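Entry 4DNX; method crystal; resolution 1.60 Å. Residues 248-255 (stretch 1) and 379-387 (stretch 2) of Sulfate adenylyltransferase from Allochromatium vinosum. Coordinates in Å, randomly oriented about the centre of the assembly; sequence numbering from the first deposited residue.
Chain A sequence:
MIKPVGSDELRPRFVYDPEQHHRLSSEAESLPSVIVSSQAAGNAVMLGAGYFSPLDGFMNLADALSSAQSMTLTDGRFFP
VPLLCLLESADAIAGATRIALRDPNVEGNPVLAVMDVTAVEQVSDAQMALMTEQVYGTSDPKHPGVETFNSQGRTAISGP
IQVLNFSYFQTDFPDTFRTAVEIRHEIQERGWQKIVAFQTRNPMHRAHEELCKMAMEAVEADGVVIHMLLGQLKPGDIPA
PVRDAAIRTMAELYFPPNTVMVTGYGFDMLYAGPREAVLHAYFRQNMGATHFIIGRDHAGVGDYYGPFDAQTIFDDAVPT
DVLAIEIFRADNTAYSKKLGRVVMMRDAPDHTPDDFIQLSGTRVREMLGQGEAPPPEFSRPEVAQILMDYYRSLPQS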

ATOM      1  N   ARG A 248      -7.480   9.280 -11.009  1.00 14.11           N
ATOM      2  CA  ARG A 248      -6.788   8.235 -11.803  1.00 15.42           C
ATOM      3  C   ARG A 248      -7.143   8.342 -13.266  1.00 15.99           C
ATOM      4  O   ARG A 248      -6.289   8.097 -14.137  1.00 16.37           O
ATOM      5  CB  ARG A 248      -7.108   6.841 -11.302  1.00 16.96           C
ATOM      6  CG  ARG A 248      -6.420   6.550  -9.978  1.00 18.76           C
ATOM      7  CD  ARG A 248      -6.756   5.116  -9.596  1.00 23.47           C
ATOM      8  NE  ARG A 248      -6.504   4.796  -8.181  1.00 22.63           N
ATOM      9  CZ  ARG A 248      -5.301   4.572  -7.650  1.00 28.31           C
ATOM     10  NH1 ARG A 248      -4.194   4.678  -8.384  1.00 27.74           N
ATOM     11  NH2 ARG A 248      -5.204   4.233  -6.366  1.00 28.62           N
ATOM     12  N   THR A 249      -8.391   8.725 -13.551  1.00 14.64           N
ATOM     13  CA  THR A 249      -8.803   8.893 -14.956  1.00 17.00           C
ATOM     14  C   THR A 249      -8.074  10.074 -15.612  1.00 16.56           C
ATOM     15  O   THR A 249      -7.684   9.992 -16.785  1.00 16.97           O
ATOM     16  CB  THR A 249     -10.336   9.052 -15.071  1.00 18.17           C
ATOM     17  OG1 THR A 249     -10.954   7.879 -14.550  1.00 20.98           O
ATOM     18  CG2 THR A 249     -10.777   9.200 -16.542  1.00 19.50           C
ATOM     19  N   MET A 250      -7.941  11.174 -14.881  1.00 15.40           N
ATOM     20  CA  MET A 250      -7.172  12.327 -15.356  1.00 16.04           C
ATOM     21  C   MET A 250      -5.731  11.889 -15.654  1.00 16.31           C
ATOM     22  O   MET A 250      -5.183  12.165 -16.734  1.00 15.83           O
ATOM     23  CB  MET A 250      -7.206  13.456 -14.324  1.00 15.83           C
ATOM     24  CG  MET A 250      -6.171  14.540 -14.616  1.00 17.14           C
ATOM     25  SD  MET A 250      -5.783  15.562 -13.192  1.00 18.02           S
ATOM     26  CE  MET A 250      -4.721  14.364 -12.334  1.00 18.16           C
ATOM     27  N   ALA A 251      -5.137  11.172 -14.719  1.00 15.47           N
ATOM     28  CA  ALA A 251      -3.734  10.740 -14.860  1.00 17.14           C
ATOM     29  C   ALA A 251      -3.514   9.880 -16.106  1.00 19.18           C
ATOM     30  O   ALA A 251      -2.561  10.084 -16.894  1.00 23.02           O
ATOM     31  CB  ALA A 251      -3.310   9.993 -13.568  1.00 15.96           C
ATOM     32  N   GLU A 252      -4.401   8.916 -16.298  1.00 19.17           N
ATOM     33  CA  GLU A 252      -4.281   7.943 -17.399  1.00 21.84           C
ATOM     34  C   GLU A 252      -4.487   8.540 -18.765  1.00 23.17           C
ATOM     35  O   GLU A 252      -3.780   8.170 -19.715  1.00 24.31           O
ATOM     36  CB  GLU A 252      -5.258   6.792 -17.179  1.00 26.67           C
ATOM     37  CG  GLU A 252      -4.589   5.633 -16.448  1.00 40.05           C
ATOM     38  CD  GLU A 252      -4.817   5.652 -14.946  1.00 49.99           C
ATOM     39  OE1 GLU A 252      -5.753   4.936 -14.519  1.00 57.84           O
ATOM     40  OE2 GLU A 252      -4.074   6.352 -14.195  1.00 51.26           O
ATOM     41  N   LEU A 253      -5.451   9.454 -18.882  1.00 20.96           N
ATOM     42  CA  LEU A 253      -5.870   9.932 -20.195  1.00 20.44           C
ATOM     43  C   LEU A 253      -5.172  11.236 -20.641  1.00 21.94           C
ATOM     44  O   LEU A 253      -5.052  11.496 -21.848  1.00 23.55           O
ATOM     45  CB  LEU A 253      -7.399  10.116 -20.254  1.00 20.33           C
ATOM     46  CG  LEU A 253      -8.280   8.872 -20.019  1.00 20.71           C
ATOM     47  CD1 LEU A 253      -9.755   9.233 -20.112  1.00 20.71           C
ATOM     48  CD2 LEU A 253      -7.953   7.717 -21.014  1.00 21.29           C
ATOM     49  N   TYR A 254      -4.706  12.045 -19.691  1.00 19.59           N
ATOM     50  CA  TYR A 254      -4.243  13.398 -20.015  1.00 19.31           C
ATOM     51  C   TYR A 254      -2.768  13.668 -19.652  1.00 18.36           C
ATOM     52  O   TYR A 254      -2.227  14.748 -19.943  1.00 19.66           O
ATOM     53  CB  TYR A 254      -5.200  14.444 -19.426  1.00 18.91           C
ATOM     54  CG  TYR A 254      -6.592  14.390 -20.063  1.00 19.45           C
ATOM     55  CD1 TYR A 254      -6.837  15.026 -21.291  1.00 23.04           C
ATOM     56  CD2 TYR A 254      -7.613  13.650 -19.497  1.00 19.85           C
ATOM     57  CE1 TYR A 254      -8.097  14.982 -21.888  1.00 23.02           C
ATOM     58  CE2 TYR A 254      -8.868  13.573 -20.076  1.00 20.17           C
ATOM     59  CZ  TYR A 254      -9.106  14.240 -21.275  1.00 21.90           C
ATOM     60  OH  TYR A 254     -10.345  14.190 -21.870  1.00 22.27           O
ATOM     61  N   PHE A 255      -2.116  12.708 -18.999  1.00 16.27           N
ATOM     62  CA  PHE A 255      -0.679  12.851 -18.765  1.00 15.89           C
ATOM     63  C   PHE A 255       0.107  11.843 -19.602  1.00 15.72           C
ATOM     64  O   PHE A 255      -0.429  10.792 -19.930  1.00 16.05           O
ATOM     65  CB  PHE A 255      -0.370  12.612 -17.289  1.00 15.17           C
ATOM     66  CG  PHE A 255      -0.671  13.805 -16.399  1.00 15.34           C
ATOM     67  CD1 PHE A 255      -2.008  14.126 -16.038  1.00 15.43           C
ATOM     68  CD2 PHE A 255       0.376  14.582 -15.875  1.00 14.29           C
ATOM     69  CE1 PHE A 255      -2.269  15.231 -15.183  1.00 16.30           C
ATOM     70  CE2 PHE A 255       0.123  15.684 -14.998  1.00 16.23           C
ATOM     71  CZ  PHE A 255      -1.210  16.002 -14.659  1.00 15.30           C
ATOM     72  N   SER A 379     -13.113  21.449 -17.321  1.00 19.98           N
ATOM     73  CA  SER A 379     -13.266  20.054 -16.849  1.00 19.43           C
ATOM     74  C   SER A 379     -13.116  19.062 -18.006  1.00 18.71           C
ATOM     75  O   SER A 379     -13.634  19.284 -19.118  1.00 20.08           O
ATOM     76  CB  SER A 379     -14.629  19.880 -16.148  1.00 22.10           C
ATOM     77  OG  SER A 379     -14.686  18.629 -15.472  1.00 24.46           O
ATOM     78  N   ARG A 380     -12.398  17.963 -17.763  1.00 17.81           N
ATOM     79  CA  ARG A 380     -12.297  16.909 -18.797  1.00 18.42           C
ATOM     80  C   ARG A 380     -13.601  16.129 -18.842  1.00 19.06           C
ATOM     81  O   ARG A 380     -14.144  15.795 -17.762  1.00 17.88           O
ATOM     82  CB  ARG A 380     -11.150  15.964 -18.443  1.00 18.18           C
ATOM     83  CG  ARG A 380      -9.800  16.676 -18.256  1.00 18.55           C
ATOM     84  CD  ARG A 380      -9.411  17.457 -19.540  1.00 21.13           C
ATOM     85  NE  ARG A 380      -8.002  17.870 -19.496  1.00 20.80           N
ATOM     86  CZ  ARG A 380      -7.350  18.352 -20.557  1.00 24.61           C
ATOM     87  NH1 ARG A 380      -7.987  18.496 -21.718  1.00 23.76           N
ATOM     88  NH2 ARG A 380      -6.069  18.713 -20.468  1.00 26.68           N
ATOM     89  N   PRO A 381     -14.097  15.799 -20.036  1.00 19.84           N
ATOM     90  CA  PRO A 381     -15.395  15.084 -20.102  1.00 20.78           C
ATOM     91  C   PRO A 381     -15.443  13.796 -19.258  1.00 20.17           C
ATOM     92  O   PRO A 381     -16.483  13.502 -18.658  1.00 20.87           O
ATOM     93  CB  PRO A 381     -15.561  14.757 -21.596  1.00 22.90           C
ATOM     94  CG  PRO A 381     -14.691  15.755 -22.292  1.00 23.51           C
ATOM     95  CD  PRO A 381     -13.555  16.040 -21.402  1.00 20.69           C
ATOM     96  N   GLU A 382     -14.349  13.027 -19.219  1.00 18.86           N
ATOM     97  CA  GLU A 382     -14.399  11.726 -18.525  1.00 18.88           C
ATOM     98  C   GLU A 382     -14.397  11.907 -17.010  1.00 17.94           C
ATOM     99  O   GLU A 382     -14.989  11.091 -16.282  1.00 18.05           O
ATOM    100  CB  GLU A 382     -13.185  10.863 -18.900  1.00 19.52           C
ATOM    101  CG  GLU A 382     -13.136  10.596 -20.391  1.00 21.41           C
ATOM    102  CD  GLU A 382     -12.360  11.647 -21.201  1.00 23.00           C
ATOM    103  OE1 GLU A 382     -12.105  11.321 -22.379  1.00 25.17           O
ATOM    104  OE2 GLU A 382     -12.054  12.773 -20.707  1.00 21.05           O
ATOM    105  N   VAL A 383     -13.747  12.974 -16.566  1.00 16.69           N
ATOM    106  CA  VAL A 383     -13.743  13.333 -15.126  1.00 16.55           C
ATOM    107  C   VAL A 383     -15.166  13.866 -14.764  1.00 17.59           C
ATOM    108  O   VAL A 383     -15.786  13.459 -13.750  1.00 17.73           O
ATOM    109  CB  VAL A 383     -12.627  14.356 -14.811  1.00 15.94           C
ATOM    110  CG1 VAL A 383     -12.692  14.812 -13.340  1.00 16.68           C
ATOM    111  CG2 VAL A 383     -11.174  13.749 -15.123  1.00 16.05           C
ATOM    112  N   ALA A 384     -15.677  14.770 -15.580  1.00 18.29           N
ATOM    113  CA  ALA A 384     -17.034  15.277 -15.371  1.00 19.75           C
ATOM    114  C   ALA A 384     -18.036  14.125 -15.284  1.00 21.73           C
ATOM    115  O   ALA A 384     -18.974  14.152 -14.443  1.00 21.34           O
ATOM    116  CB  ALA A 384     -17.419  16.238 -16.503  1.00 21.49           C
ATOM    117  N   GLN A 385     -17.909  13.134 -16.179  1.00 21.12           N
ATOM    118  CA  GLN A 385     -18.894  12.046 -16.192  1.00 22.99           C
ATOM    119  C   GLN A 385     -18.892  11.258 -14.864  1.00 21.52           C
ATOM    120  O   GLN A 385     -19.973  10.917 -14.335  1.00 22.40           O
ATOM    121  CB  GLN A 385     -18.703  11.081 -17.356  1.00 25.03           C
ATOM    122  CG  GLN A 385     -19.906  10.219 -17.596  1.00 27.46           C
ATOM    123  CD  GLN A 385     -21.120  11.074 -17.999  1.00 31.06           C
ATOM    124  OE1 GLN A 385     -21.040  11.887 -18.931  1.00 32.87           O
ATOM    125  NE2 GLN A 385     -22.215  10.939 -17.257  1.00 33.87           N
ATOM    126  N   ILE A 386     -17.702  10.983 -14.358  1.00 20.70           N
ATOM    127  CA  ILE A 386     -17.539  10.238 -13.090  1.00 20.55           C
ATOM    128  C   ILE A 386     -18.278  10.973 -11.951  1.00 21.03           C
ATOM    129  O   ILE A 386     -19.079  10.368 -11.209  1.00 21.70           O
ATOM    130  CB  ILE A 386     -16.078  10.010 -12.764  1.00 20.02           C
ATOM    131  CG1 ILE A 386     -15.530   8.889 -13.657  1.00 20.20           C
ATOM    132  CG2 ILE A 386     -15.844   9.689 -11.230  1.00 21.13           C
ATOM    133  CD1 ILE A 386     -14.021   8.788 -13.595  1.00 20.18           C
ATOM    134  N   LEU A 387     -18.045  12.279 -11.872  1.00 20.08           N
ATOM    135  CA  LEU A 387     -18.710  13.113 -10.852  1.00 20.70           C
ATOM    136  C   LEU A 387     -20.232  13.236 -11.089  1.00 21.41           C
ATOM    137  O   LEU A 387     -21.031  13.144 -10.139  1.00 21.75           O
ATOM    138  CB  LEU A 387     -18.025  14.480 -10.749  1.00 20.94           C
ATOM    139  CG  LEU A 387     -16.595  14.301 -10.177  1.00 23.09           C
ATOM    140  CD1 LEU A 387     -15.773  15.546 -10.346  1.00 23.31           C
ATOM    141  CD2 LEU A 387     -16.681  13.882  -8.685  1.00 25.36           C
TER

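Two helical segments of sulfate adenylyltransferase, far apart in sequence, pack side by side in this contact. Helix 248-254 and helix 381-387 run nearly antiparallel, with an angle of 160° between their N-to-C directions and a closest axial approach of 9.3 Å. Because the helices run in opposing senses, Thr249 reaches as far along stretch 2 as Ile386, whereas Tyr254, at the end of its helix, reaches Arg380 at the N-cap position of the other. The contact is modest, burying 373 Å² in total over both sides.

Arg248 takes no part, since its side chain leads away from the second helix. The first contact comes from Thr249, whose CA-to-CB bond points toward stretch 2 and whose CA lies 6.6 Å from the CA of Val383, the nearest such pair across the two stretches. Its side chain touches two residues one helical turn apart: Thr249 CG2 lies 3.8 Å from Glu382 CB, and Thr249 OG1 lies 3.3 Å from Ile386 CD1. The latter is a packing contact between a hydroxyl oxygen and a methyl group; the hydroxyl finds its hydrogen bond elsewhere in the structure.

Met250 contributes through the base of its side chain. Its CA-to-CB bond points sideways and the thioether end leads away, yet Met250 CB still comes within 4.1 Å of Val383 CG2, an apolar contact between two buried residues. Ala251 and Glu252 follow on the part of the helix that is out of reach of stretch 2. The helix returns to the contact at Leu253, one turn after Thr249. Here Leu253 CD1 packs 3.7 Å from Glu382 CG, so that the aliphatic part of the glutamate is touched by both Thr249 and Leu253.

Tyr254 has the largest covered area of any residue in the contact, 98 Å², and its ring engages stretch 2 in two distinct ways. Over one face lies Arg380, whose guanidinium stacks flat on the ring, with centres 4.1 Å apart and planes inclined by only 16°; the closest atoms are Tyr254 CD1 and Arg380 CZ, at 3.4 Å. The stacking extends back along the side chain, where Arg380 CD sits 3.7 Å from the centroid of the Tyr254 ring and 14° off the ring normal, a CH-pi arrangement. Lying flat leaves the guanidinium nitrogens free to bond in their own plane, and Arg380 NE and NH2 are indeed hydrogen-bonded elsewhere in the structure.

At the edge of the ring, Tyr254 OH donates a short hydrogen bond of 2.5 Å to Glu382 OE2. This is the only hydrogen bond between the stretches, and the carboxylate oxygen lies near the ring plane, as suits a phenolic donor. The same Tyr254 OH also lies 3.7 Å from Pro381 CD. Phe255, the first residue to leave helical geometry, makes no contact with stretch 2, so the interface ends at Tyr254.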